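Local coordinates for protein glycerol dehydratase (Clostridium butyricum, PDB 1R9D) that probably acts as a lyase of the glycyl radical enzyme family, dehydrating glycerol without the help of vitamin B12, at residues M481-F484 / D485-M488. Residues are numbered along the deposited sequence; the frame is centred on the assembly and turned at random.
Sequences MKSF and DEFM
One face of the F484 ring carries M488, whose CG stands 4.1 Å from the ring centroid and 27° off the normal, a CH-pi contact; M488 SD approaches the same ring obliquely. The F484 and F487 rings lie near parallel, their planes at 14°, but are slid so far apart that they barely overlap, meeting through CE1 of F484 and CD2 of F487 at 3.8 Å. M481 SD lies at the edge of the F487 ring, near its plane, 4.0 Å from CD1 of F487, a Met-aromatic contact; the extended M481 chain carries its sulfur there. Two reciprocal side-chain-to-backbone hydrogen bonds identify a capping box at the start of helix 484-516: S483, the N-cap, accepts from E486 N at OG (3.3 Å), while E486 OE1 accepts from S483 N (3.1 Å). K482 N meets the same OE1 nearly along the C-O axis, whereas S483 N comes in on the anti side, 32° out of the carboxylate plane; OE1 thus accepts from both amides, though the modelled 2.5 Å from K482 N to E486 OE1 is unusually short and its exact length doubtful. E486 OE2 has a weak bond to Q476. One turn in, M488 N donates to F484 O at 2.9 Å. Helix 553-569 packs against this turn, touching M481 through F568 and both F487 and M488 through L560.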
loop_
_atom_site.group_PDB
_atom_site.type_symbol
_atom_site.label_atom_id
_atom_site.label_comp_id
_atom_site.label_asym_id
_atom_site.label_seq_id
_atom_site.Cartn_x
_atom_site.Cartn_y
_atom_site.Cartn_z
ATOM N N MET A 481 -33.882 -37.060 -5.220
ATOM C CA MET A 481 -33.507 -36.986 -6.628
ATOM C C MET A 481 -34.044 -38.153 -7.442
ATOM O O MET A 481 -33.972 -39.306 -7.020
ATOM C CB MET A 481 -31.987 -36.929 -6.768
ATOM C CG MET A 481 -31.375 -35.656 -6.236
ATOM S SD MET A 481 -29.596 -35.618 -6.484
ATOM C CE MET A 481 -29.212 -34.028 -5.740
ATOM N N LYS A 482 -34.572 -37.845 -8.622
ATOM C CA LYS A 482 -35.125 -38.870 -9.497
ATOM C C LYS A 482 -34.320 -39.039 -10.781
ATOM O O LYS A 482 -34.570 -39.963 -11.554
ATOM C CB LYS A 482 -36.575 -38.529 -9.842
ATOM C CG LYS A 482 -37.485 -38.430 -8.627
ATOM C CD LYS A 482 -38.896 -38.016 -9.027
ATOM C CE LYS A 482 -39.788 -37.832 -7.805
ATOM N NZ LYS A 482 -41.137 -37.313 -8.181
ATOM N N SER A 483 -33.352 -38.153 -11.007
ATOM C CA SER A 483 -32.530 -38.229 -12.213
ATOM C C SER A 483 -31.072 -37.875 -11.947
ATOM O O SER A 483 -30.757 -37.140 -11.012
ATOM C CB SER A 483 -33.072 -37.284 -13.283
ATOM O OG SER A 483 -32.831 -35.935 -12.917
ATOM N N PHE A 484 -30.191 -38.393 -12.793
ATOM C CA PHE A 484 -28.766 -38.128 -12.665
ATOM C C PHE A 484 -28.501 -36.658 -12.987
ATOM O O PHE A 484 -27.528 -36.072 -12.512
ATOM C CB PHE A 484 -27.981 -39.031 -13.616
ATOM C CG PHE A 484 -26.494 -38.889 -13.494
ATOM C CD1 PHE A 484 -25.851 -39.182 -12.298
ATOM C CD2 PHE A 484 -25.735 -38.460 -14.577
ATOM C CE1 PHE A 484 -24.468 -39.051 -12.179
ATOM C CE2 PHE A 484 -24.350 -38.324 -14.469
ATOM C CZ PHE A 484 -23.718 -38.622 -13.264
ATOM N N ASP A 485 -29.380 -36.062 -13.788
ATOM C CA ASP A 485 -29.245 -34.658 -14.161
ATOM C C ASP A 485 -29.349 -33.773 -12.925
ATOM O O ASP A 485 -28.653 -32.761 -12.813
ATOM C CB ASP A 485 -30.333 -34.266 -15.160
ATOM C CG ASP A 485 -30.338 -35.148 -16.391
ATOM O OD1 ASP A 485 -30.602 -36.367 -16.257
ATOM O OD2 ASP A 485 -30.075 -34.624 -17.494
ATOM N N GLU A 486 -30.226 -34.154 -11.999
ATOM C CA GLU A 486 -30.407 -33.397 -10.764
ATOM C C GLU A 486 -29.156 -33.532 -9.909
ATOM O O GLU A 486 -28.795 -32.621 -9.162
ATOM C CB GLU A 486 -31.604 -33.924 -9.971
ATOM C CG GLU A 486 -32.955 -33.749 -10.645
ATOM C CD GLU A 486 -34.086 -34.309 -9.796
ATOM O OE1 GLU A 486 -34.022 -35.506 -9.442
ATOM O OE2 GLU A 486 -35.034 -33.558 -9.481
ATOM N N PHE A 487 -28.505 -34.685 -10.019
ATOM C CA PHE A 487 -27.289 -34.947 -9.264
ATOM C C PHE A 487 -26.159 -34.050 -9.766
ATOM O O PHE A 487 -25.473 -33.405 -8.978
ATOM C CB PHE A 487 -26.875 -36.410 -9.410
ATOM C CG PHE A 487 -25.721 -36.793 -8.536
ATOM C CD1 PHE A 487 -25.917 -37.074 -7.188
ATOM C CD2 PHE A 487 -24.429 -36.835 -9.047
ATOM C CE1 PHE A 487 -24.844 -37.389 -6.358
ATOM C CE2 PHE A 487 -23.346 -37.150 -8.224
ATOM C CZ PHE A 487 -23.556 -37.427 -6.876
ATOM N N MET A 488 -25.974 -34.015 -11.080
ATOM C CA MET A 488 -24.927 -33.193 -11.673
ATOM C C MET A 488 -25.141 -31.709 -11.397
ATOM O O MET A 488 -24.179 -30.946 -11.321
ATOM C CB MET A 488 -24.844 -33.433 -13.183
ATOM C CG MET A 488 -24.262 -34.790 -13.567
ATOM S SD MET A 488 -22.629 -35.100 -12.836
ATOM C CE MET A 488 -21.591 -33.988 -13.818
#